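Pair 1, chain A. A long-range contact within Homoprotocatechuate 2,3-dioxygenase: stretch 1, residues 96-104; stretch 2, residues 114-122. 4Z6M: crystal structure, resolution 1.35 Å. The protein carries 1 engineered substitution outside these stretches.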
# COMPACT_ATOMS: atom_id res chain seq x y z
N GLU A 96 -26.86 35.19 21.64
CA GLU A 96 -28.28 35.09 21.31
C GLU A 96 -28.89 33.76 21.75
O GLU A 96 -30.04 33.72 22.18
CB GLU A 96 -28.55 35.35 19.84
CG GLU A 96 -30.05 35.44 19.56
CD GLU A 96 -30.40 35.79 18.14
OE1 GLU A 96 -29.54 36.34 17.42
OE2 GLU A 96 -31.58 35.50 17.77
N LEU A 97 -28.11 32.67 21.66
CA LEU A 97 -28.53 31.37 22.22
C LEU A 97 -28.56 31.29 23.74
O LEU A 97 -28.99 30.27 24.29
CB LEU A 97 -27.61 30.26 21.70
CG LEU A 97 -27.69 29.94 20.21
CD1 LEU A 97 -26.58 28.98 19.80
CD2 LEU A 97 -29.07 29.37 19.85
N GLY A 98 -28.08 32.32 24.43
CA GLY A 98 -28.08 32.35 25.89
C GLY A 98 -26.97 31.52 26.51
O GLY A 98 -27.11 31.07 27.66
N CYS A 99 -25.89 31.32 25.76
CA CYS A 99 -24.80 30.50 26.23
C CYS A 99 -23.75 31.37 26.86
O CYS A 99 -23.53 32.53 26.46
CB CYS A 99 -24.17 29.73 25.08
SG CYS A 99 -25.24 28.47 24.37
N ARG A 100 -23.07 30.81 27.85
CA ARG A 100 -21.89 31.45 28.38
C ARG A 100 -20.77 31.53 27.35
O ARG A 100 -20.51 30.54 26.68
CB ARG A 100 -21.41 30.70 29.58
CG ARG A 100 -20.22 31.39 30.21
CD ARG A 100 -19.80 30.58 31.39
NE ARG A 100 -18.67 31.17 32.10
CZ ARG A 100 -18.03 30.55 33.08
NH1 ARG A 100 -18.41 29.32 33.44
NH2 ARG A 100 -17.03 31.15 33.69
N THR A 101 -20.15 32.71 27.27
CA THR A 101 -19.06 32.96 26.35
C THR A 101 -17.91 33.60 27.11
O THR A 101 -18.10 34.29 28.11
CB THR A 101 -19.50 33.86 25.19
OG1 THR A 101 -19.86 35.16 25.66
CG2 THR A 101 -20.70 33.27 24.47
N GLU A 102 -16.71 33.37 26.59
CA GLU A 102 -15.52 34.04 27.09
C GLU A 102 -14.61 34.34 25.91
O GLU A 102 -14.28 33.44 25.14
CB GLU A 102 -14.78 33.16 28.11
CG GLU A 102 -13.55 33.87 28.66
CD GLU A 102 -12.84 33.13 29.78
OE1 GLU A 102 -13.32 32.05 30.20
OE2 GLU A 102 -11.77 33.65 30.21
N ARG A 103 -14.22 35.61 25.79
CA ARG A 103 -13.43 36.09 24.66
C ARG A 103 -12.06 36.54 25.16
O ARG A 103 -11.97 37.36 26.09
CB ARG A 103 -14.16 37.28 24.02
CG ARG A 103 -13.45 37.94 22.86
CD ARG A 103 -13.77 37.22 21.59
NE ARG A 103 -13.30 37.89 20.37
CZ ARG A 103 -14.04 38.60 19.52
NH1 ARG A 103 -15.32 38.85 19.73
NH2 ARG A 103 -13.47 39.09 18.43
N ARG A 104 -10.98 36.04 24.53
CA ARG A 104 -9.64 36.52 24.86
C ARG A 104 -8.89 36.93 23.61
O ARG A 104 -8.62 36.09 22.73
CB ARG A 104 -8.88 35.43 25.59
CG ARG A 104 -9.49 35.12 26.94
CD ARG A 104 -8.55 34.33 27.80
NE ARG A 104 -9.21 33.80 28.98
CZ ARG A 104 -8.64 32.93 29.82
NH1 ARG A 104 -7.37 32.54 29.64
NH2 ARG A 104 -9.33 32.46 30.85
N ASP A 114 -6.91 35.91 18.87
CA ASP A 114 -8.25 36.26 19.34
C ASP A 114 -9.16 35.04 19.25
O ASP A 114 -9.30 34.43 18.18
CB ASP A 114 -8.74 37.45 18.51
CG ASP A 114 -10.15 37.87 18.84
OD1 ASP A 114 -10.51 37.86 20.03
OD2 ASP A 114 -10.91 38.21 17.89
N ALA A 115 -9.75 34.66 20.38
CA ALA A 115 -10.48 33.39 20.46
C ALA A 115 -11.70 33.54 21.35
O ALA A 115 -11.65 34.23 22.36
CB ALA A 115 -9.60 32.28 20.98
N LEU A 116 -12.78 32.86 20.96
CA LEU A 116 -14.00 32.77 21.76
C LEU A 116 -14.18 31.34 22.21
O LEU A 116 -14.25 30.44 21.36
CB LEU A 116 -15.19 33.19 20.92
CG LEU A 116 -16.54 33.09 21.63
CD1 LEU A 116 -16.71 34.29 22.55
CD2 LEU A 116 -17.67 32.99 20.62
N ARG A 117 -14.32 31.12 23.51
CA ARG A 117 -14.80 29.85 24.01
C ARG A 117 -16.20 29.99 24.53
O ARG A 117 -16.58 31.06 25.07
CB ARG A 117 -13.86 29.29 25.08
CG ARG A 117 -12.57 28.79 24.45
CD ARG A 117 -11.66 28.06 25.42
NE ARG A 117 -10.46 27.63 24.71
CZ ARG A 117 -9.53 26.81 25.20
NH1 ARG A 117 -9.62 26.33 26.44
NH2 ARG A 117 -8.49 26.47 24.44
N VAL A 118 -16.98 28.93 24.35
CA VAL A 118 -18.38 28.93 24.73
C VAL A 118 -18.73 27.61 25.39
O VAL A 118 -18.13 26.59 25.08
CB VAL A 118 -19.31 29.19 23.54
CG1 VAL A 118 -18.90 30.44 22.79
CG2 VAL A 118 -19.34 28.02 22.58
N GLU A 119 -19.66 27.66 26.34
CA GLU A 119 -20.37 26.46 26.78
C GLU A 119 -21.61 26.31 25.92
O GLU A 119 -22.59 27.06 26.09
CB GLU A 119 -20.76 26.57 28.26
CG GLU A 119 -19.58 26.55 29.19
CD GLU A 119 -19.91 26.88 30.64
OE1 GLU A 119 -21.11 26.86 31.02
OE2 GLU A 119 -18.95 27.18 31.41
N ASP A 120 -21.56 25.39 24.96
CA ASP A 120 -22.57 25.40 23.90
C ASP A 120 -23.86 24.75 24.42
O ASP A 120 -23.90 24.25 25.57
CB ASP A 120 -22.02 24.80 22.60
CG ASP A 120 -22.24 23.30 22.45
OD1 ASP A 120 -22.51 22.54 23.41
OD2 ASP A 120 -22.11 22.88 21.27
N PRO A 121 -24.93 24.79 23.62
CA PRO A 121 -26.23 24.27 24.11
C PRO A 121 -26.27 22.79 24.50
O PRO A 121 -27.19 22.35 25.21
CB PRO A 121 -27.16 24.52 22.93
CG PRO A 121 -26.56 25.65 22.19
CD PRO A 121 -25.08 25.46 22.32
N LEU A 122 -25.29 22.02 24.03
CA LEU A 122 -25.15 20.62 24.41
C LEU A 122 -24.16 20.40 25.53
O LEU A 122 -23.85 19.25 25.89
CB LEU A 122 -24.74 19.76 23.19
CG LEU A 122 -25.64 19.88 21.96
CD1 LEU A 122 -25.11 19.00 20.83
CD2 LEU A 122 -27.09 19.55 22.29
O HOH W 1 -23.96 28.05 28.36

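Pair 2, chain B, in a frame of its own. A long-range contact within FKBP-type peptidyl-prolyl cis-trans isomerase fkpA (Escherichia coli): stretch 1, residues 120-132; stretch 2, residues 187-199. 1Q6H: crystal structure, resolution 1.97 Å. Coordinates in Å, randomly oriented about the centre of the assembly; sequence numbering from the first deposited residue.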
# COMPACT_ATOMS: atom_id res chain seq x y z
N SER B 120 -16.68 17.08 41.41
CA SER B 120 -17.86 17.47 40.67
C SER B 120 -17.92 16.97 39.23
O SER B 120 -19.00 16.83 38.69
CB SER B 120 -17.97 18.99 40.65
OG SER B 120 -16.80 19.54 40.12
N THR B 121 -16.77 16.74 38.62
CA THR B 121 -16.68 16.35 37.23
C THR B 121 -16.70 14.86 37.08
O THR B 121 -16.76 14.36 35.96
CB THR B 121 -15.36 16.83 36.62
OG1 THR B 121 -14.28 16.14 37.28
CG2 THR B 121 -15.10 18.32 36.91
N GLY B 122 -16.52 14.16 38.18
CA GLY B 122 -16.48 12.71 38.12
C GLY B 122 -15.08 12.13 38.19
O GLY B 122 -14.90 10.91 38.20
N LEU B 123 -14.08 12.99 38.22
CA LEU B 123 -12.73 12.54 38.47
C LEU B 123 -12.70 11.88 39.85
O LEU B 123 -13.27 12.42 40.83
CB LEU B 123 -11.79 13.73 38.49
CG LEU B 123 -10.35 13.45 38.92
CD1 LEU B 123 -9.61 12.61 37.89
CD2 LEU B 123 -9.64 14.75 39.13
N VAL B 124 -12.05 10.72 39.96
CA VAL B 124 -11.88 10.09 41.25
C VAL B 124 -10.41 10.20 41.64
O VAL B 124 -9.50 9.97 40.82
CB VAL B 124 -12.36 8.64 41.20
CG1 VAL B 124 -12.17 7.93 42.53
CG2 VAL B 124 -13.80 8.58 40.72
N TYR B 125 -10.14 10.60 42.87
CA TYR B 125 -8.75 10.80 43.27
C TYR B 125 -8.45 10.50 44.71
O TYR B 125 -9.31 10.53 45.58
CB TYR B 125 -8.30 12.22 42.92
CG TYR B 125 -8.98 13.30 43.70
CD1 TYR B 125 -10.15 13.88 43.23
CD2 TYR B 125 -8.49 13.73 44.91
CE1 TYR B 125 -10.79 14.85 43.93
CE2 TYR B 125 -9.11 14.71 45.62
CZ TYR B 125 -10.27 15.27 45.12
OH TYR B 125 -10.93 16.25 45.80
N GLN B 126 -7.18 10.20 44.95
CA GLN B 126 -6.69 9.88 46.27
C GLN B 126 -5.38 10.61 46.50
O GLN B 126 -4.37 10.33 45.87
CB GLN B 126 -6.47 8.40 46.39
CG GLN B 126 -5.97 7.96 47.74
CD GLN B 126 -5.68 6.49 47.76
OE1 GLN B 126 -5.35 5.90 46.72
NE2 GLN B 126 -5.79 5.88 48.92
N VAL B 127 -5.41 11.57 47.42
CA VAL B 127 -4.22 12.30 47.76
C VAL B 127 -3.43 11.36 48.62
O VAL B 127 -3.97 10.76 49.55
CB VAL B 127 -4.51 13.59 48.56
CG1 VAL B 127 -3.20 14.28 49.01
CG2 VAL B 127 -5.35 14.56 47.74
N VAL B 128 -2.16 11.21 48.29
CA VAL B 128 -1.25 10.37 49.06
C VAL B 128 -0.41 11.29 49.93
O VAL B 128 -0.28 11.05 51.12
CB VAL B 128 -0.41 9.52 48.13
CG1 VAL B 128 0.53 8.65 48.89
CG2 VAL B 128 -1.33 8.66 47.25
N GLU B 129 0.10 12.36 49.32
CA GLU B 129 0.85 13.41 50.00
C GLU B 129 0.45 14.74 49.44
O GLU B 129 0.44 14.94 48.24
CB GLU B 129 2.36 13.28 49.78
CG GLU B 129 2.91 12.02 50.35
CD GLU B 129 4.41 11.93 50.25
OE1 GLU B 129 5.08 12.97 50.00
OE2 GLU B 129 4.93 10.81 50.47
N ALA B 130 0.12 15.66 50.33
CA ALA B 130 -0.32 16.99 49.95
C ALA B 130 0.74 17.78 49.27
O ALA B 130 0.46 18.54 48.36
CB ALA B 130 -0.77 17.77 51.17
N GLY B 131 1.97 17.61 49.73
CA GLY B 131 3.08 18.42 49.28
C GLY B 131 2.96 19.77 49.95
O GLY B 131 2.15 19.95 50.84
N LYS B 132 3.76 20.74 49.49
CA LYS B 132 3.80 22.02 50.15
C LYS B 132 4.21 23.09 49.16
O LYS B 132 5.14 22.90 48.40
CB LYS B 132 4.81 21.95 51.30
CG LYS B 132 5.01 23.21 52.07
CD LYS B 132 5.77 22.96 53.38
CE LYS B 132 5.62 24.16 54.31
NZ LYS B 132 5.90 23.84 55.71
N GLY B 187 5.80 18.60 45.60
CA GLY B 187 6.25 17.56 46.50
C GLY B 187 5.20 16.51 46.79
O GLY B 187 5.48 15.47 47.42
N GLY B 188 3.97 16.78 46.36
CA GLY B 188 2.86 15.88 46.59
C GLY B 188 2.76 14.68 45.66
O GLY B 188 3.49 14.56 44.69
N LYS B 189 1.85 13.78 46.00
CA LYS B 189 1.64 12.57 45.24
C LYS B 189 0.14 12.30 45.24
O LYS B 189 -0.51 12.46 46.27
CB LYS B 189 2.37 11.40 45.90
CG LYS B 189 3.81 11.69 46.19
CD LYS B 189 4.54 10.53 46.81
CE LYS B 189 6.04 10.84 46.94
NZ LYS B 189 6.33 12.30 47.01
N ILE B 190 -0.41 11.89 44.10
CA ILE B 190 -1.85 11.69 44.01
C ILE B 190 -2.13 10.59 43.02
O ILE B 190 -1.38 10.41 42.08
CB ILE B 190 -2.54 12.97 43.54
CG1 ILE B 190 -4.05 12.79 43.55
CG2 ILE B 190 -2.10 13.36 42.11
CD1 ILE B 190 -4.79 14.13 43.44
N LYS B 191 -3.14 9.79 43.31
CA LYS B 191 -3.59 8.78 42.38
C LYS B 191 -4.84 9.32 41.72
O LYS B 191 -5.79 9.81 42.38
CB LYS B 191 -3.83 7.48 43.11
CG LYS B 191 -4.45 6.38 42.28
CD LYS B 191 -4.54 5.09 43.13
CE LYS B 191 -5.37 4.00 42.47
NZ LYS B 191 -5.14 2.66 43.14
N LEU B 192 -4.84 9.27 40.40
CA LEU B 192 -5.99 9.76 39.64
C LEU B 192 -6.64 8.61 38.93
O LEU B 192 -5.96 7.80 38.28
CB LEU B 192 -5.56 10.81 38.61
CG LEU B 192 -4.82 12.03 39.14
CD1 LEU B 192 -4.31 12.87 38.00
CD2 LEU B 192 -5.68 12.85 40.01
N VAL B 193 -7.97 8.53 39.04
CA VAL B 193 -8.74 7.51 38.35
C VAL B 193 -9.66 8.29 37.45
O VAL B 193 -10.60 8.94 37.91
CB VAL B 193 -9.43 6.56 39.31
CG1 VAL B 193 -10.28 5.62 38.57
CG2 VAL B 193 -8.37 5.78 40.08
N ILE B 194 -9.29 8.32 36.18
CA ILE B 194 -9.92 9.27 35.26
C ILE B 194 -10.89 8.61 34.31
O ILE B 194 -10.51 7.69 33.55
CB ILE B 194 -8.84 9.98 34.44
CG1 ILE B 194 -7.67 10.42 35.33
CG2 ILE B 194 -9.43 11.12 33.67
CD1 ILE B 194 -6.56 11.20 34.61
N PRO B 195 -12.13 9.08 34.34
CA PRO B 195 -13.15 8.60 33.37
C PRO B 195 -12.76 8.99 31.93
O PRO B 195 -12.13 10.04 31.76
CB PRO B 195 -14.41 9.37 33.74
CG PRO B 195 -14.07 10.29 34.79
CD PRO B 195 -12.65 10.14 35.22
N PRO B 196 -13.15 8.19 30.93
CA PRO B 196 -12.83 8.46 29.52
C PRO B 196 -13.25 9.83 29.05
O PRO B 196 -12.55 10.45 28.23
CB PRO B 196 -13.61 7.40 28.74
CG PRO B 196 -14.35 6.55 29.72
CD PRO B 196 -13.96 6.97 31.10
N GLU B 197 -14.36 10.33 29.60
CA GLU B 197 -14.86 11.65 29.31
C GLU B 197 -13.84 12.76 29.65
O GLU B 197 -13.89 13.85 29.06
CB GLU B 197 -16.18 11.88 30.08
CG GLU B 197 -17.36 11.01 29.62
CD GLU B 197 -17.30 9.53 30.06
OE1 GLU B 197 -16.64 9.19 31.08
OE2 GLU B 197 -17.89 8.68 29.30
N LEU B 198 -12.95 12.51 30.62
CA LEU B 198 -11.91 13.48 31.00
C LEU B 198 -10.52 13.02 30.50
O LEU B 198 -9.50 13.53 30.94
CB LEU B 198 -11.83 13.65 32.54
CG LEU B 198 -13.15 14.09 33.17
CD1 LEU B 198 -13.16 14.02 34.75
CD2 LEU B 198 -13.51 15.48 32.66
N ALA B 199 -10.51 12.05 29.61
CA ALA B 199 -9.28 11.50 29.05
C ALA B 199 -9.37 11.41 27.52
O ALA B 199 -9.50 12.43 26.86
CB ALA B 199 -9.00 10.15 29.66
O HOH W 2 -5.28 3.28 46.50

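Both pairs are two neighbouring antiparallel strands, their axes 4.7 Å apart at closest approach and inclined at 165° in pair 1 and 164° in pair 2. Fourteen central residues superpose with an RMSD of 0.8 Å. The registers coincide: Thr101(A) faces Val118(A) where Tyr125(B) faces Leu192(B), and Glu102(A) faces Arg117(A) where Gln126(B) faces Lys191(B).

The backbone supplies the common frame. Glu102(A) N donates to Arg117(A) O at 2.8 Å, and Arg117(A) N returns a bond to Glu102(A) O at 2.8 Å; in pair 2, Gln126(B) N to Lys191(B) O and Lys191(B) N to Gln126(B) O, both 2.9 Å, do the same work. The frames differ at both ends. Arg104(A) and Ala115(A) form a regular reciprocal pair, whereas the matching Val128(B) sits in a beta bulge: Lys189(B) O accepts from both Val128(B) N at 2.9 Å and Glu129(B) N at 3.1 Å, which shifts the register by one. At the other end Glu119(A) N bonds directly to Arg100(A) O at 3.0 Å, but a water links Arg100(A) N (2.9 Å) to Glu119(A) O (2.8 Å); Val124(B) and Val193(B) bond directly both ways.

On the face carrying Thr101(A), Arg103(A), Leu116(A) and Val118(A), pair 1 mixes apolar packing with charge. Thr101(A) CG2 meets Val118(A) CG1 at 3.8 Å, while Arg103(A) reaches past its partner to Asp114(A) in a two-pronged salt bridge, NE to OD1 and NH2 to OD2, each 2.8 Å. Pair 2 makes its contacts on the matching face with apolar groups, the tyrosine through its ring carbons and CB. Ile190(B) CD1 lies 4.0 Å from Tyr125(B) CD2 and 4.4 Å from Val127(B) CG2, the valine occupying the place of Arg103(A).

The other face shows how one position can take different chemistry. Glu102(A) and Gln126(B) nearly coincide, with side-chain centres 0.2 Å apart. Yet Glu102(A) OE2 bonds along its own strand to Arg104(A) NE and NH2, both 2.8 Å, whereas Gln126(B) OE1 takes a bond from a water at 2.6 Å, and that water weakly accepts from Lys191(B) NZ at 3.4 Å.

Two residues back from Glu102(A), Arg100(A) NH1 and Glu119(A) OE2 make a salt bridge at 3.0 Å with a weak hydrogen bond; their counterparts Val124(B) and Val193(B) simply pack, CB to CB at 4.1 Å.

Beyond the strands, each pair places glycine before an apolar residue. Gly98(A) closes a helix in a Schellman motif, and Gly122(B) lies in a loop; both have positive phi. Cys99(A) SG then touches Pro121(A) CD at 3.6 Å, and the matching Leu123(B) brings CA within 4.0 Å of Pro195(B) CD. The readable rule is a central hydrogen-bonded frame that is conserved while its ends vary; at one matched pair of sites it carries opposite charges in pair 1 and two valines in pair 2.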